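Local coordinates for protein PKS (Streptomyces albus, PDB 4OQJ) that probably catalyses the chain-extending condensation of acyl thioesters as a ketosynthase domain of a modular polyketide synthase that makes the antibiotic oxazolomycin, at residues Gln109-Ala114 with Ala177-Leu182; Cys113-Leu118 with Arg508-Arg513; Ala136-Asn141 with Asp170-Arg175. All coordinates share one frame; numbering follows the deposited sequence.

Contact 1 of 3, residues Gln109-Ala114 with Ala177-Leu182; sequences QFLECA and AYKLNL. With K (potassium ion), chain B.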
loop_
_atom_site.group_PDB
_atom_site.type_symbol
_atom_site.label_atom_id
_atom_site.label_comp_id
_atom_site.label_asym_id
_atom_site.label_seq_id
_atom_site.Cartn_x
_atom_site.Cartn_y
_atom_site.Cartn_z
ATOM N N GLN A 109 -3.317 1.072 20.040
ATOM C CA GLN A 109 -3.758 2.457 19.945
ATOM C C GLN A 109 -4.409 2.720 18.584
ATOM O O GLN A 109 -5.383 3.477 18.499
ATOM C CB GLN A 109 -2.581 3.400 20.184
ATOM C CG GLN A 109 -2.112 3.396 21.626
ATOM C CD GLN A 109 -3.087 4.074 22.559
ATOM O OE1 GLN A 109 -3.574 5.159 22.271
ATOM N NE2 GLN A 109 -3.380 3.434 23.682
ATOM N N PHE A 110 -3.902 2.102 17.519
ATOM C CA PHE A 110 -4.512 2.326 16.206
ATOM C C PHE A 110 -5.918 1.734 16.183
ATOM O O PHE A 110 -6.828 2.310 15.605
ATOM C CB PHE A 110 -3.720 1.731 15.043
ATOM C CG PHE A 110 -4.356 2.043 13.723
ATOM C CD1 PHE A 110 -4.262 3.328 13.190
ATOM C CD2 PHE A 110 -5.149 1.120 13.087
ATOM C CE1 PHE A 110 -4.910 3.647 12.011
ATOM C CE2 PHE A 110 -5.800 1.427 11.901
ATOM C CZ PHE A 110 -5.676 2.683 11.360
ATOM N N LEU A 111 -6.079 0.572 16.809
ATOM C CA LEU A 111 -7.372 -0.095 16.866
ATOM C C LEU A 111 -8.397 0.761 17.608
ATOM O O LEU A 111 -9.516 0.954 17.135
ATOM C CB LEU A 111 -7.239 -1.474 17.537
ATOM C CG LEU A 111 -8.534 -2.267 17.768
ATOM C CD1 LEU A 111 -9.413 -2.361 16.487
ATOM C CD2 LEU A 111 -8.214 -3.661 18.272
ATOM N N GLU A 112 -8.027 1.305 18.759
ATOM C CA GLU A 112 -8.983 2.148 19.485
ATOM C C GLU A 112 -9.246 3.427 18.696
ATOM O O GLU A 112 -10.379 3.902 18.639
ATOM C CB GLU A 112 -8.481 2.478 20.887
ATOM C CG GLU A 112 -8.627 1.339 21.867
ATOM C CD GLU A 112 -8.309 1.746 23.297
ATOM O OE1 GLU A 112 -7.935 2.918 23.526
ATOM O OE2 GLU A 112 -8.441 0.900 24.203
ATOM N N CYS A 113 -8.208 3.986 18.081
ATOM C CA CYS A 113 -8.374 5.233 17.312
ATOM C C CYS A 113 -9.305 5.047 16.085
ATOM O O CYS A 113 -10.131 5.910 15.774
ATOM C CB CYS A 113 -7.015 5.757 16.855
ATOM S SG CYS A 113 -7.089 7.430 16.145
ATOM N N ALA A 114 -9.164 3.921 15.394
ATOM C CA ALA A 114 -10.021 3.613 14.249
ATOM C C ALA A 114 -11.477 3.449 14.676
ATOM O O ALA A 114 -12.387 3.922 13.993
ATOM C CB ALA A 114 -9.533 2.345 13.543
ATOM N N ALA A 177 -9.285 -4.755 10.721
ATOM C CA ALA A 177 -10.367 -5.257 9.866
ATOM C C ALA A 177 -11.117 -6.388 10.573
ATOM O O ALA A 177 -12.354 -6.451 10.548
ATOM C CB ALA A 177 -9.820 -5.727 8.546
ATOM N N TYR A 178 -10.373 -7.277 11.219
ATOM C CA TYR A 178 -10.974 -8.422 11.888
ATOM C C TYR A 178 -11.802 -8.015 13.109
ATOM O O TYR A 178 -12.874 -8.574 13.367
ATOM C CB TYR A 178 -9.894 -9.417 12.317
ATOM C CG TYR A 178 -10.462 -10.578 13.084
ATOM C CD1 TYR A 178 -11.296 -11.494 12.451
ATOM C CD2 TYR A 178 -10.190 -10.756 14.443
ATOM C CE1 TYR A 178 -11.847 -12.560 13.135
ATOM C CE2 TYR A 178 -10.739 -11.840 15.149
ATOM C CZ TYR A 178 -11.572 -12.730 14.476
ATOM O OH TYR A 178 -12.144 -13.794 15.127
ATOM N N LYS A 179 -11.317 -7.041 13.862
ATOM C CA LYS A 179 -11.979 -6.683 15.109
ATOM C C LYS A 179 -13.088 -5.661 14.921
ATOM O O LYS A 179 -13.988 -5.594 15.753
ATOM C CB LYS A 179 -10.959 -6.153 16.106
ATOM C CG LYS A 179 -10.026 -7.211 16.647
ATOM C CD LYS A 179 -10.773 -8.233 17.476
ATOM C CE LYS A 179 -9.811 -9.233 18.066
ATOM N NZ LYS A 179 -10.528 -10.209 18.916
ATOM N N LEU A 180 -13.020 -4.862 13.851
ATOM C CA LEU A 180 -14.060 -3.863 13.562
ATOM C C LEU A 180 -15.047 -4.285 12.457
ATOM O O LEU A 180 -16.058 -3.626 12.257
ATOM C CB LEU A 180 -13.426 -2.531 13.166
ATOM C CG LEU A 180 -12.482 -1.882 14.189
ATOM C CD1 LEU A 180 -12.189 -0.442 13.793
ATOM C CD2 LEU A 180 -13.062 -1.937 15.591
ATOM N N ASN A 181 -14.738 -5.378 11.756
ATOM C CA ASN A 181 -15.491 -5.885 10.582
ATOM C C ASN A 181 -15.372 -5.005 9.335
ATOM O O ASN A 181 -16.368 -4.540 8.780
ATOM C CB ASN A 181 -16.979 -6.086 10.890
ATOM C CG ASN A 181 -17.668 -6.968 9.844
ATOM O OD1 ASN A 181 -17.096 -7.958 9.385
ATOM N ND2 ASN A 181 -18.886 -6.608 9.454
ATOM N N LEU A 182 -14.145 -4.816 8.868
ATOM C CA LEU A 182 -13.883 -4.056 7.652
ATOM C C LEU A 182 -13.572 -5.083 6.574
ATOM O O LEU A 182 -12.617 -5.851 6.720
ATOM C CB LEU A 182 -12.717 -3.080 7.861
ATOM C CG LEU A 182 -12.758 -2.255 9.142
ATOM C CD1 LEU A 182 -11.618 -1.269 9.186
ATOM C CD2 LEU A 182 -14.105 -1.533 9.288
HETATM K K K B . -15.009 -13.295 14.875
HETATM O O HOH W 1 -13.877 -10.525 15.293
HETATM O O HOH W 2 -14.450 -15.436 17.165
HETATM O O HOH W 3 -17.892 -14.481 14.389
HETATM O O HOH W 4 -17.295 -11.912 15.927
#
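Leu111 and Leu180 lie alongside each other, running opposite ways. Their closest atoms are Leu111 CD1 and Leu180 CD2, 3.8 Å apart. The second branch of Leu180 does separate work: CD1 settles on the methyl of Ala114, 3.9 Å from its CB, so the fork of one leucine rests on residues three apart on the facing helix. Leu111 has its CG anti to the backbone N (chi1 176°), which brings CD1 against both Leu180 and Lys179 CB. Helices 105-121 and 171-180 thus meet through small and branched apolar side chains within the thiolase-type ketosynthase fold, on a face of the N-terminal half's mixed sheet (strands 132-138, 214-221 and 259-267). Lys179 lends only the root of its side chain here; the chain bends at chi2 and its NZ bonds to the carbonyl of Phe93. The preceding residue, Tyr178, reaches the dimer interface, where OH binds a potassium ion at 2.9 Å together with the carbonyl oxygens of Ser292 and Lys294 of the second subunit. Water 1 lies over one face of the Tyr178 ring, coordinates the same ion and donates to the Tyr178 carbonyl oxygen at 2.9 Å.

Contact 2 of 3, residues Cys113-Leu118 with Arg508-Arg513; sequences CAYEAL and RVLPYR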
loop_
_atom_site.group_PDB
_atom_site.type_symbol
_atom_site.label_atom_id
_atom_site.label_comp_id
_atom_site.label_asym_id
_atom_site.label_seq_id
_atom_site.Cartn_x
_atom_site.Cartn_y
_atom_site.Cartn_z
ATOM N N CYS A 113 -8.208 3.986 18.081
ATOM C CA CYS A 113 -8.374 5.233 17.312
ATOM C C CYS A 113 -9.305 5.047 16.085
ATOM O O CYS A 113 -10.131 5.910 15.774
ATOM C CB CYS A 113 -7.015 5.757 16.855
ATOM S SG CYS A 113 -7.089 7.430 16.145
ATOM N N ALA A 114 -9.164 3.921 15.394
ATOM C CA ALA A 114 -10.021 3.613 14.249
ATOM C C ALA A 114 -11.477 3.449 14.676
ATOM O O ALA A 114 -12.387 3.922 13.993
ATOM C CB ALA A 114 -9.533 2.345 13.543
ATOM N N TYR A 115 -11.688 2.761 15.792
ATOM C CA TYR A 115 -13.007 2.629 16.388
ATOM C C TYR A 115 -13.600 4.021 16.618
ATOM O O TYR A 115 -14.734 4.281 16.238
ATOM C CB TYR A 115 -12.904 1.833 17.691
ATOM C CG TYR A 115 -14.207 1.422 18.369
ATOM C CD1 TYR A 115 -15.022 2.352 19.002
ATOM C CD2 TYR A 115 -14.577 0.082 18.436
ATOM C CE1 TYR A 115 -16.197 1.957 19.654
ATOM C CE2 TYR A 115 -15.729 -0.323 19.078
ATOM C CZ TYR A 115 -16.539 0.614 19.686
ATOM O OH TYR A 115 -17.682 0.195 20.325
ATOM N N GLU A 116 -12.819 4.914 17.223
ATOM C CA GLU A 116 -13.269 6.279 17.487
ATOM C C GLU A 116 -13.601 7.018 16.204
ATOM O O GLU A 116 -14.573 7.768 16.169
ATOM C CB GLU A 116 -12.208 7.077 18.254
ATOM C CG GLU A 116 -12.072 6.726 19.732
ATOM C CD GLU A 116 -10.839 7.388 20.383
ATOM O OE1 GLU A 116 -9.923 7.803 19.637
ATOM O OE2 GLU A 116 -10.787 7.484 21.637
ATOM N N ALA A 117 -12.787 6.834 15.159
ATOM C CA ALA A 117 -13.011 7.551 13.903
ATOM C C ALA A 117 -14.332 7.133 13.260
ATOM O O ALA A 117 -15.073 7.976 12.740
ATOM C CB ALA A 117 -11.859 7.330 12.936
ATOM N N LEU A 118 -14.627 5.840 13.296
ATOM C CA LEU A 118 -15.879 5.323 12.741
ATOM C C LEU A 118 -17.065 5.775 13.593
ATOM O O LEU A 118 -18.106 6.156 13.067
ATOM C CB LEU A 118 -15.836 3.801 12.641
ATOM C CG LEU A 118 -14.984 3.303 11.471
ATOM C CD1 LEU A 118 -14.545 1.880 11.683
ATOM C CD2 LEU A 118 -15.782 3.438 10.187
ATOM N N ARG A 508 -21.648 0.700 18.339
ATOM C CA ARG A 508 -21.655 -0.748 18.502
ATOM C C ARG A 508 -22.771 -1.172 19.474
ATOM O O ARG A 508 -22.990 -0.517 20.484
ATOM C CB ARG A 508 -20.307 -1.242 19.012
ATOM C CG ARG A 508 -20.230 -2.758 19.082
ATOM C CD ARG A 508 -18.833 -3.235 19.390
ATOM N NE ARG A 508 -17.965 -3.188 18.212
ATOM C CZ ARG A 508 -16.801 -3.819 18.133
ATOM N NH1 ARG A 508 -16.357 -4.534 19.158
ATOM N NH2 ARG A 508 -16.085 -3.743 17.029
ATOM N N VAL A 509 -23.456 -2.267 19.161
ATOM C CA VAL A 509 -24.540 -2.785 20.008
ATOM C C VAL A 509 -23.932 -3.630 21.106
ATOM O O VAL A 509 -23.401 -4.711 20.830
ATOM C CB VAL A 509 -25.537 -3.652 19.199
ATOM C CG1 VAL A 509 -26.647 -4.191 20.102
ATOM C CG2 VAL A 509 -26.112 -2.854 18.065
ATOM N N LEU A 510 -23.992 -3.150 22.339
ATOM C CA LEU A 510 -23.280 -3.796 23.440
ATOM C C LEU A 510 -24.254 -4.153 24.574
ATOM O O LEU A 510 -25.406 -3.725 24.546
ATOM C CB LEU A 510 -22.143 -2.888 23.920
ATOM C CG LEU A 510 -21.011 -2.691 22.898
ATOM C CD1 LEU A 510 -20.097 -1.538 23.291
ATOM C CD2 LEU A 510 -20.195 -3.962 22.773
ATOM N N PRO A 511 -23.799 -4.955 25.560
ATOM C CA PRO A 511 -24.735 -5.612 26.494
ATOM C C PRO A 511 -25.338 -4.759 27.612
ATOM O O PRO A 511 -26.471 -5.025 28.020
ATOM C CB PRO A 511 -23.877 -6.722 27.126
ATOM C CG PRO A 511 -22.716 -6.895 26.216
ATOM C CD PRO A 511 -22.451 -5.547 25.642
ATOM N N TYR A 512 -24.589 -3.806 28.152
ATOM C CA TYR A 512 -25.142 -2.924 29.185
ATOM C C TYR A 512 -25.784 -1.738 28.494
ATOM O O TYR A 512 -25.104 -0.954 27.829
ATOM C CB TYR A 512 -24.050 -2.508 30.168
ATOM C CG TYR A 512 -23.515 -3.715 30.888
ATOM C CD1 TYR A 512 -22.465 -4.454 30.356
ATOM C CD2 TYR A 512 -24.101 -4.157 32.070
ATOM C CE1 TYR A 512 -21.992 -5.574 30.996
ATOM C CE2 TYR A 512 -23.632 -5.279 32.721
ATOM C CZ TYR A 512 -22.587 -5.986 32.179
ATOM O OH TYR A 512 -22.112 -7.103 32.814
ATOM N N ARG A 513 -27.095 -1.611 28.653
ATOM C CA ARG A 513 -27.868 -0.697 27.831
ATOM C C ARG A 513 -28.654 0.330 28.626
ATOM O O ARG A 513 -29.030 0.110 29.786
ATOM C CB ARG A 513 -28.826 -1.497 26.948
ATOM C CG ARG A 513 -28.106 -2.496 26.064
ATOM C CD ARG A 513 -29.040 -3.164 25.064
ATOM N NE ARG A 513 -28.318 -4.119 24.221
ATOM C CZ ARG A 513 -28.889 -4.891 23.293
ATOM N NH1 ARG A 513 -30.195 -4.844 23.083
ATOM N NH2 ARG A 513 -28.143 -5.714 22.569
HETATM O O HOH W 5 -19.588 2.117 20.513
#
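Tyr115 and Arg508 account for most of this contact, the tyrosine lying nearly perpendicular to the arginine chain. The first kind of interaction is van der Waals packing along the arginine stem. Tyr115 OH lies 3.3 Å from Arg508 CB and 3.7 Å from Arg508 CD, while CD1 of Leu510 stands a little farther off, 4.2 Å from the same hydroxyl. With CG of Tyr115 anti to its main-chain nitrogen (chi1 -172°), the ring extends from helix 105-121 toward the incoming loop.

The flat groups form the second kind. Arg508 bends at chi3 (-78°), and its guanidinium receives CE2 of Tyr115 over one face, toward the rim, with Arg508 NE 3.7 Å from Tyr115 CE2. The planes stand 63° apart, too steep for a parallel stack.

Between the two segments the polar link runs through water. Water 5 sits 2.7 Å from Tyr115 OH and also accepts a weak bond from the backbone N of Arg508. The guanidinium NH2 makes a hydrogen bond to the carbonyl oxygen of Lys179, on the neighbouring helix 171-180. Farther along, Arg513 NE donates to Leu510 O at 3.0 Å, in the guanidinium plane, tying the start of strand 512-518 back to the loop before it.

Phe699 meets the Tyr115 ring edge-to-face. The arrangement is an interdomain contact, in which the loop leading into a three-stranded antiparallel sheet docks on a helix of the thiolase-fold ketosynthase.

Contact 3 of 3, residues Ala136-Asn141 with Asp170-Arg175; sequences AGVGLN and DFVATR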
loop_
_atom_site.group_PDB
_atom_site.type_symbol
_atom_site.label_atom_id
_atom_site.label_comp_id
_atom_site.label_asym_id
_atom_site.label_seq_id
_atom_site.Cartn_x
_atom_site.Cartn_y
_atom_site.Cartn_z
ATOM N N ALA A 136 -3.145 1.571 6.606
ATOM C CA ALA A 136 -2.541 2.079 7.833
ATOM C C ALA A 136 -1.111 1.594 7.997
ATOM O O ALA A 136 -0.736 0.555 7.455
ATOM C CB ALA A 136 -3.369 1.661 9.025
ATOM N N GLY A 137 -0.315 2.352 8.743
ATOM C CA GLY A 137 1.064 1.968 9.009
ATOM C C GLY A 137 1.437 2.279 10.445
ATOM O O GLY A 137 0.881 3.196 11.029
ATOM N N VAL A 138 2.372 1.518 11.008
ATOM C CA VAL A 138 2.925 1.828 12.312
ATOM C C VAL A 138 4.424 1.973 12.200
ATOM O O VAL A 138 5.056 1.523 11.241
ATOM C CB VAL A 138 2.574 0.753 13.368
ATOM C CG1 VAL A 138 1.048 0.686 13.574
ATOM C CG2 VAL A 138 3.114 -0.600 12.962
ATOM N N GLY A 139 4.998 2.610 13.202
ATOM C CA GLY A 139 6.422 2.872 13.224
ATOM C C GLY A 139 7.210 1.661 13.648
ATOM O O GLY A 139 6.654 0.598 13.870
ATOM N N LEU A 140 8.521 1.838 13.712
ATOM C CA LEU A 140 9.433 0.815 14.179
ATOM C C LEU A 140 8.894 0.187 15.457
ATOM O O LEU A 140 8.542 0.907 16.386
ATOM C CB LEU A 140 10.812 1.422 14.440
ATOM C CG LEU A 140 11.849 0.495 15.068
ATOM C CD1 LEU A 140 12.250 -0.632 14.097
ATOM C CD2 LEU A 140 13.075 1.307 15.486
ATOM N N ASN A 141 8.827 -1.138 15.510
ATOM C CA ASN A 141 8.260 -1.787 16.692
ATOM C C ASN A 141 9.338 -1.957 17.757
ATOM O O ASN A 141 9.995 -2.988 17.836
ATOM C CB ASN A 141 7.630 -3.137 16.340
ATOM C CG ASN A 141 6.806 -3.695 17.477
ATOM O OD1 ASN A 141 6.832 -3.164 18.588
ATOM N ND2 ASN A 141 6.071 -4.761 17.214
ATOM N N ASP A 170 2.651 -6.014 9.280
ATOM C CA ASP A 170 1.614 -6.579 8.417
ATOM C C ASP A 170 0.256 -6.657 9.066
ATOM O O ASP A 170 -0.746 -6.768 8.362
ATOM C CB ASP A 170 1.957 -8.007 7.987
ATOM C CG ASP A 170 3.286 -8.121 7.323
ATOM O OD1 ASP A 170 4.283 -7.681 7.928
ATOM O OD2 ASP A 170 3.339 -8.666 6.186
ATOM N N PHE A 171 0.213 -6.664 10.394
ATOM C CA PHE A 171 -1.028 -7.046 11.064
ATOM C C PHE A 171 -1.805 -5.868 11.616
ATOM O O PHE A 171 -2.894 -6.061 12.125
ATOM C CB PHE A 171 -0.713 -8.083 12.149
ATOM C CG PHE A 171 -0.083 -9.321 11.587
ATOM C CD1 PHE A 171 -0.840 -10.238 10.875
ATOM C CD2 PHE A 171 1.281 -9.541 11.697
ATOM C CE1 PHE A 171 -0.256 -11.372 10.311
ATOM C CE2 PHE A 171 1.862 -10.668 11.135
ATOM C CZ PHE A 171 1.095 -11.579 10.436
ATOM N N VAL A 172 -1.302 -4.637 11.470
ATOM C CA VAL A 172 -2.029 -3.497 12.043
ATOM C C VAL A 172 -3.357 -3.285 11.322
ATOM O O VAL A 172 -4.377 -3.084 11.970
ATOM C CB VAL A 172 -1.221 -2.171 12.031
ATOM C CG1 VAL A 172 -0.807 -1.707 10.632
ATOM C CG2 VAL A 172 -2.005 -1.057 12.739
ATOM N N ALA A 173 -3.351 -3.355 9.994
ATOM C CA ALA A 173 -4.552 -3.090 9.229
ATOM C C ALA A 173 -5.500 -4.270 9.329
ATOM O O ALA A 173 -6.695 -4.072 9.476
ATOM C CB ALA A 173 -4.218 -2.783 7.758
ATOM N N THR A 174 -4.980 -5.494 9.245
ATOM C CA THR A 174 -5.849 -6.660 9.281
ATOM C C THR A 174 -6.431 -6.958 10.680
ATOM O O THR A 174 -7.552 -7.435 10.782
ATOM C CB THR A 174 -5.113 -7.910 8.785
ATOM O OG1 THR A 174 -3.967 -8.152 9.613
ATOM C CG2 THR A 174 -4.698 -7.725 7.330
ATOM N N ARG A 175 -5.678 -6.696 11.743
ATOM C CA ARG A 175 -6.236 -6.798 13.097
ATOM C C ARG A 175 -7.434 -5.880 13.222
ATOM O O ARG A 175 -8.476 -6.276 13.754
ATOM C CB ARG A 175 -5.212 -6.430 14.163
ATOM C CG ARG A 175 -5.772 -6.517 15.599
ATOM C CD ARG A 175 -4.746 -6.127 16.636
ATOM N NE ARG A 175 -3.425 -6.462 16.169
ATOM C CZ ARG A 175 -2.932 -7.693 16.153
ATOM N NH1 ARG A 175 -1.731 -7.902 15.647
ATOM N NH2 ARG A 175 -3.634 -8.706 16.630
#
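Val138 and Val172 meet end on, methyl to methyl, with Val138 CG1 and Val172 CG2 3.6 Å apart. Both branches of Val172 are used. CG2 takes the end of the strand valine, whereas CG1 is directed at the backbone, 3.9 Å from Ala136 O and 4.4 Å from Gly137 CA. The first torsion of Val172 (chi1 60°) explains this division, since it leaves CG2 anti to the backbone N and wedges CG1 between that nitrogen and the carbonyl carbon. No hydrogen bond crosses between the segments; the contact is van der Waals packing, methyl on methyl and methyl on a carbonyl oxygen.

Backbone spacing sets the next level. The CA atoms of Ala136 and Ala173 are 5.7 Å apart, a close approach for a strand and a helix. The two alanines make it possible, Ala136 with its CB pointing at the helix. The short axes of strand 136-138 and helix 171-175 approach to 7.6 Å, their N-to-C directions 131° apart.

Farther out, Val138 O accepts a hydrogen bond from Lys169 NZ, just ahead of the helix, and Asp170 reaches across the dimer interface, forming a salt bridge with Lys169 of the second subunit and hydrogen bonds with Asn190 and the backbone N of Ala192 of that subunit.

Strands 132-138 and 186-190 are adjacent and parallel, and helix 171-180 lies between them in the chain and packs on both, a beta-alpha-beta crossover of the thiolase fold. Ala136 bonds through its backbone to Val187 and Thr189 on strand 186-190, and Gly137 to Ala220 on strand 214-221. Phe110 of helix 105-121 touches both Ala136 and Val172, while Ser188 of strand 186-190 meets Val172 and Ala173.

Overall arrangement
The three contacts show how a few helices can bind distant parts of a chain together. Contacts 1 and 2 share helix 105-121 and lie 10 Å apart between centres; contacts 1 and 3 share helix 171-180, with centres 11 Å apart. Contacts 2 and 3 are about 21 Å apart between centres and do not touch. Along the chain, both segments of contact 3 fall between those of contact 1, while contact 2 spans nearly 400 residues to the loop leading into strand 512-518 of the three-stranded antiparallel sheet. The helix pair of contact 1 therefore links the N-terminal half's sheet, at contact 3, to the small-sheet domain, at contact 2. Contacts 1 and 3 both reach the second subunit; contact 2 does not.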